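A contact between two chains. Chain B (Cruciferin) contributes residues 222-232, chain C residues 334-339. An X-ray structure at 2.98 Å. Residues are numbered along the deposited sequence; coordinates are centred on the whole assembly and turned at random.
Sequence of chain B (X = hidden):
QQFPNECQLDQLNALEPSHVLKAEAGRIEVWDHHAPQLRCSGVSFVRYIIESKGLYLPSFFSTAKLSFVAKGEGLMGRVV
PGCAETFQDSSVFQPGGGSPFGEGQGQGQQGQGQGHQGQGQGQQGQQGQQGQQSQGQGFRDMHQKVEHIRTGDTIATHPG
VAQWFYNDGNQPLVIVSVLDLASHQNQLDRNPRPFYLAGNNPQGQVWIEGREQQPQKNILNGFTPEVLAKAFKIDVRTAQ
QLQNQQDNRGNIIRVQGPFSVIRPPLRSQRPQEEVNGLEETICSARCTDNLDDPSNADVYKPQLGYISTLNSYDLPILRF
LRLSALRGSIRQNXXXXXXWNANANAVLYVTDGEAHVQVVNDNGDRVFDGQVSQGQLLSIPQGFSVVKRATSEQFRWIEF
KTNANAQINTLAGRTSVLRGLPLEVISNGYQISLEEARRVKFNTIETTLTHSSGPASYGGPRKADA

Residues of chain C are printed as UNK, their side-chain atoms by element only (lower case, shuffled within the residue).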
ATOM      1  N   GLY B 222      27.762  11.078 -13.137  1.00 26.51           N
ATOM      2  CA  GLY B 222      27.646  11.701 -11.832  1.00 47.11           C
ATOM      3  C   GLY B 222      28.860  11.421 -10.964  1.00 68.71           C
ATOM      4  O   GLY B 222      29.158  12.164 -10.033  1.00 42.93           O
ATOM      5  N   PHE B 223      29.563  10.336 -11.256  1.00 30.28           N
ATOM      6  CA  PHE B 223      30.758  10.042 -10.508  1.00 21.78           C
ATOM      7  C   PHE B 223      31.919  10.813 -11.096  1.00 35.85           C
ATOM      8  O   PHE B 223      31.880  11.204 -12.263  1.00 52.63           O
ATOM      9  CB  PHE B 223      31.047   8.556 -10.562  1.00 33.93           C
ATOM     10  CG  PHE B 223      30.019   7.722  -9.877  1.00 15.08           C
ATOM     11  CD1 PHE B 223      30.127   7.437  -8.532  1.00 31.06           C
ATOM     12  CD2 PHE B 223      28.945   7.221 -10.576  1.00 36.43           C
ATOM     13  CE1 PHE B 223      29.184   6.665  -7.902  1.00 34.74           C
ATOM     14  CE2 PHE B 223      27.998   6.441  -9.947  1.00 34.66           C
ATOM     15  CZ  PHE B 223      28.117   6.165  -8.613  1.00 48.51           C
ATOM     16  N   THR B 224      32.947  11.044 -10.284  1.00 47.32           N
ATOM     17  CA  THR B 224      34.191  11.615 -10.782  1.00 29.97           C
ATOM     18  C   THR B 224      34.820  10.550 -11.644  1.00 33.40           C
ATOM     19  O   THR B 224      34.581   9.365 -11.415  1.00 30.44           O
ATOM     20  CB  THR B 224      35.164  11.956  -9.650  1.00 27.65           C
ATOM     21  OG1 THR B 224      35.539  10.757  -8.976  1.00 29.46           O
ATOM     22  CG2 THR B 224      34.534  12.903  -8.657  1.00 16.01           C
ATOM     23  N   PRO B 225      35.606  10.959 -12.655  1.00 33.01           N
ATOM     24  CA  PRO B 225      36.223   9.987 -13.569  1.00 49.04           C
ATOM     25  C   PRO B 225      37.322   9.137 -12.904  1.00 65.17           C
ATOM     26  O   PRO B 225      37.527   7.996 -13.323  1.00 30.19           O
ATOM     27  CB  PRO B 225      36.804  10.866 -14.681  1.00 31.77           C
ATOM     28  CG  PRO B 225      36.088  12.162 -14.569  1.00 45.44           C
ATOM     29  CD  PRO B 225      35.815  12.340 -13.109  1.00 32.99           C
ATOM     30  N   GLU B 226      38.000   9.672 -11.889  1.00 31.24           N
ATOM     31  CA  GLU B 226      38.989   8.903 -11.140  1.00 27.77           C
ATOM     32  C   GLU B 226      38.401   7.749 -10.326  1.00 55.57           C
ATOM     33  O   GLU B 226      38.915   6.623 -10.384  1.00 41.60           O
ATOM     34  CB  GLU B 226      39.813   9.806 -10.231  1.00 29.68           C
ATOM     35  CG  GLU B 226      39.216  11.166 -10.039  1.00 81.54           C
ATOM     36  CD  GLU B 226      39.504  12.062 -11.216  1.00 71.66           C
ATOM     37  OE1 GLU B 226      38.568  12.730 -11.704  1.00111.80           O
ATOM     38  OE2 GLU B 226      40.673  12.088 -11.656  1.00 49.25           O
ATOM     39  N   VAL B 227      37.348   8.016  -9.554  1.00 36.44           N
ATOM     40  CA  VAL B 227      36.723   6.943  -8.775  1.00 47.35           C
ATOM     41  C   VAL B 227      36.179   5.866  -9.730  1.00 47.79           C
ATOM     42  O   VAL B 227      36.274   4.677  -9.441  1.00 51.63           O
ATOM     43  CB  VAL B 227      35.657   7.454  -7.745  1.00 21.17           C
ATOM     44  CG1 VAL B 227      34.530   8.191  -8.430  1.00 66.97           C
ATOM     45  CG2 VAL B 227      35.089   6.305  -6.950  1.00 31.51           C
ATOM     46  N   LEU B 228      35.648   6.281 -10.879  1.00 33.49           N
ATOM     47  CA  LEU B 228      35.312   5.344 -11.954  1.00 37.89           C
ATOM     48  C   LEU B 228      36.514   4.500 -12.335  1.00 39.01           C
ATOM     49  O   LEU B 228      36.432   3.277 -12.390  1.00 44.18           O
ATOM     50  CB  LEU B 228      34.837   6.086 -13.201  1.00 32.44           C
ATOM     51  CG  LEU B 228      33.350   6.039 -13.509  1.00 19.45           C
ATOM     52  CD1 LEU B 228      32.566   5.897 -12.230  1.00 18.02           C
ATOM     53  CD2 LEU B 228      32.962   7.292 -14.248  1.00 36.96           C
ATOM     54  N   ALA B 229      37.625   5.172 -12.616  1.00 50.77           N
ATOM     55  CA  ALA B 229      38.847   4.507 -13.034  1.00 24.29           C
ATOM     56  C   ALA B 229      39.238   3.423 -12.053  1.00 28.43           C
ATOM     57  O   ALA B 229      39.483   2.294 -12.460  1.00 35.83           O
ATOM     58  CB  ALA B 229      39.962   5.512 -13.190  1.00 18.64           C
ATOM     59  N   LYS B 230      39.280   3.765 -10.766  1.00 19.32           N
ATOM     60  CA  LYS B 230      39.696   2.815  -9.726  1.00 46.73           C
ATOM     61  C   LYS B 230      38.670   1.704  -9.468  1.00 45.02           C
ATOM     62  O   LYS B 230      38.966   0.721  -8.792  1.00 69.24           O
ATOM     63  CB  LYS B 230      40.002   3.543  -8.408  1.00 12.08           C
ATOM     64  CG  LYS B 230      40.858   4.780  -8.572  1.00 46.89           C
ATOM     65  CD  LYS B 230      40.666   5.764  -7.418  1.00 60.65           C
ATOM     66  CE  LYS B 230      41.712   5.588  -6.330  1.00 32.69           C
ATOM     67  NZ  LYS B 230      43.084   5.681  -6.890  1.00 62.89           N
ATOM     68  N   ALA B 231      37.466   1.862  -9.999  1.00 32.36           N
ATOM     69  CA  ALA B 231      36.386   0.924  -9.725  1.00 34.01           C
ATOM     70  C   ALA B 231      36.277  -0.158 -10.789  1.00 39.76           C
ATOM     71  O   ALA B 231      35.966  -1.311 -10.486  1.00 17.89           O
ATOM     72  CB  ALA B 231      35.076   1.674  -9.625  1.00 20.20           C
ATOM     73  N   PHE B 232      36.507   0.254 -12.033  1.00 32.60           N
ATOM     74  CA  PHE B 232      36.370  -0.577 -13.218  1.00 56.84           C
ATOM     75  C   PHE B 232      37.731  -1.115 -13.587  1.00 47.13           C
ATOM     76  O   PHE B 232      37.852  -2.046 -14.393  1.00 34.50           O
ATOM     77  CB  PHE B 232      35.878   0.268 -14.394  1.00 53.42           C
ATOM     78  CG  PHE B 232      34.407   0.537 -14.379  1.00 51.52           C
ATOM     79  CD1 PHE B 232      33.502  -0.481 -14.640  1.00 43.21           C
ATOM     80  CD2 PHE B 232      33.924   1.815 -14.123  1.00 84.33           C
ATOM     81  CE1 PHE B 232      32.148  -0.239 -14.633  1.00 29.14           C
ATOM     82  CE2 PHE B 232      32.558   2.072 -14.118  1.00 46.67           C
ATOM     83  CZ  PHE B 232      31.671   1.040 -14.371  1.00 37.28           C
TER
ATOM     84  N   UNK C 334      39.935   0.926   1.436  1.00 26.35           N
ATOM     85  CA  UNK C 334      38.988  -0.056   0.906  1.00 43.38           C
ATOM     86  C   UNK C 334      37.824   0.682   0.270  1.00 20.99           C
ATOM     87  O   UNK C 334      37.340   1.659   0.804  1.00 48.64           O
ATOM     88  c   UNK C 334      38.495  -0.979   1.979  1.00 34.24           C
ATOM     89  N   UNK C 335      37.382   0.222  -0.883  1.00 47.43           N
ATOM     90  CA  UNK C 335      36.287   0.877  -1.567  1.00 28.38           C
ATOM     91  C   UNK C 335      35.149  -0.105  -1.792  1.00 42.31           C
ATOM     92  O   UNK C 335      35.367  -1.288  -2.061  1.00 48.48           O
ATOM     93  s   UNK C 335      36.234   2.447  -5.413  1.00 48.11           S
ATOM     94  c   UNK C 335      36.767   1.459  -2.888  1.00 37.62           C
ATOM     95  c   UNK C 335      35.356   1.421  -6.579  1.00 27.55           C
ATOM     96  c   UNK C 335      35.673   1.620  -3.906  1.00 41.85           C
ATOM     97  N   UNK C 336      33.929   0.377  -1.634  1.00 26.10           N
ATOM     98  CA  UNK C 336      32.775  -0.442  -1.911  1.00 31.28           C
ATOM     99  C   UNK C 336      32.312  -0.019  -3.285  1.00 49.01           C
ATOM    100  O   UNK C 336      31.860   1.113  -3.475  1.00 46.47           O
ATOM    101  c   UNK C 336      31.668  -0.241  -0.871  1.00 43.36           C
ATOM    102  c   UNK C 336      32.171  -0.660   0.486  1.00 26.53           C
ATOM    103  c   UNK C 336      30.428  -1.041  -1.244  1.00 39.15           C
ATOM    104  N   UNK C 337      32.474  -0.929  -4.245  1.00 39.36           N
ATOM    105  CA  UNK C 337      32.159  -0.669  -5.644  1.00 33.97           C
ATOM    106  C   UNK C 337      30.786  -0.021  -5.815  1.00 32.02           C
ATOM    107  O   UNK C 337      29.821  -0.395  -5.144  1.00 25.64           O
ATOM    108  c   UNK C 337      33.298  -4.013  -7.328  1.00 14.18           C
ATOM    109  c   UNK C 337      34.356  -1.754  -7.753  1.00 23.55           C
ATOM    110  c   UNK C 337      32.207  -1.975  -6.432  1.00 20.86           C
ATOM    111  c   UNK C 337      33.546  -2.613  -6.768  1.00 31.73           C
ATOM    112  N   UNK C 338      30.694   0.953  -6.723  1.00 22.99           N
ATOM    113  CA  UNK C 338      29.430   1.630  -7.041  1.00 59.97           C
ATOM    114  C   UNK C 338      28.238   0.676  -7.103  1.00 26.16           C
ATOM    115  O   UNK C 338      28.237  -0.247  -7.909  1.00 62.50           O
ATOM    116  c   UNK C 338      29.709   2.236  -8.417  1.00 19.16           C
ATOM    117  c   UNK C 338      31.816   1.491  -7.508  1.00 26.01           C
ATOM    118  c   UNK C 338      31.157   2.584  -8.344  1.00 23.72           C
ATOM    119  N   UNK C 339      27.238   0.907  -6.257  1.00 55.37           N
ATOM    120  CA  UNK C 339      26.065   0.033  -6.170  1.00 40.32           C
ATOM    121  C   UNK C 339      24.796   0.866  -6.035  1.00 25.38           C
ATOM    122  O   UNK C 339      24.865   2.031  -5.647  1.00 52.33           O
ATOM    123  c   UNK C 339      26.188  -0.932  -4.971  1.00 61.52           C
ATOM    124  c   UNK C 339      26.025  -0.286  -3.579  1.00 24.27           C
ATOM    125  c   UNK C 339      26.437  -1.200  -2.434  1.00 64.57           C
ATOM    126  n   UNK C 339      27.275  -2.192  -2.740  1.00 65.56           N
ATOM    127  o   UNK C 339      26.010  -1.016  -1.285  1.00 66.14           O
TER

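Position 334 of chain C carries a single side-chain carbon, bonded to CA and leading nowhere further. It lies out of reach of the chain B segment and touches nothing there. One carbon and nothing else identifies Ala C334.

Position 335 has four side-chain atoms, three carbons and a sulfur, in an unbranched chain. The sulfur is third from CA, with one carbon beyond it, so this is a thioether and not a thiol. CA to CB points toward chain B, and the first two torsions, 155° and 175°, are both t, which extends the chain toward the helix. The terminal carbon comes to 3.1 Å from CB of Ala B231, and the sulfur lies 4.3 Å from CG2 of Val B227. The residue is Met C335. Its CE also approaches the backbone, 4.3 Å from O of Lys B230; the separation from the alanine methyl is short for two carbons, and at 2.98 Å resolution its exact value deserves little weight.

Position 336 bears three carbons, the first carrying the other two. Branching at CB narrows the choice to valine, since threonine would need an oxygen and isoleucine a fourth carbon. The side chain makes no contact with the chain B segment, while its neighbors in sequence both reach it. This is Val C336.

At position 337 four carbons are found, forked at the second. The fork one atom beyond CB distinguishes the side chain from isoleucine, which branches at CB itself. CA to CB points sideways, yet the end of the side chain comes nearer to the helix: one terminal carbon lies 3.2 Å from O of Ala B231, and the same terminal carbon lies 4.0 Å from CB of Ala B231. The residue is Leu C337, with rotamer m, t, and the approaching atom is CD2.

Three carbons at position 338 close a ring onto the backbone N, a feature of proline alone among the standard residues. The CA-to-CB bond points toward chain B. Its CB is 4.2 Å from CZ of Phe B223, and the carbon bonded to N is 3.9 Å from CB of Ala B231. Pro C338 thus touches both the helix and the loop before it.

Position 339 has three carbons in a row, the third carrying one oxygen and one nitrogen. CA to CB points away from the helix, and the side chain makes no contact with the chain B segment. This terminal amide, one methylene longer than that of asparagine, marks Gln C339. Its OE1 is hydrogen-bonded elsewhere in the structure.

The contact is apolar and has no hydrogen bond between the segments. The strand crosses helix 225-232 at 104° between their directions, with an axial approach of 8.7 Å. Ala B231 is the center of the packing: its methyl group meets Met C335, Leu C337 and Pro C338. Val B227, one turn earlier, extends the surface beside the methionine sulfur, and Phe B223 extends it beside the proline.

Chain C 334-339: AMVLPQ
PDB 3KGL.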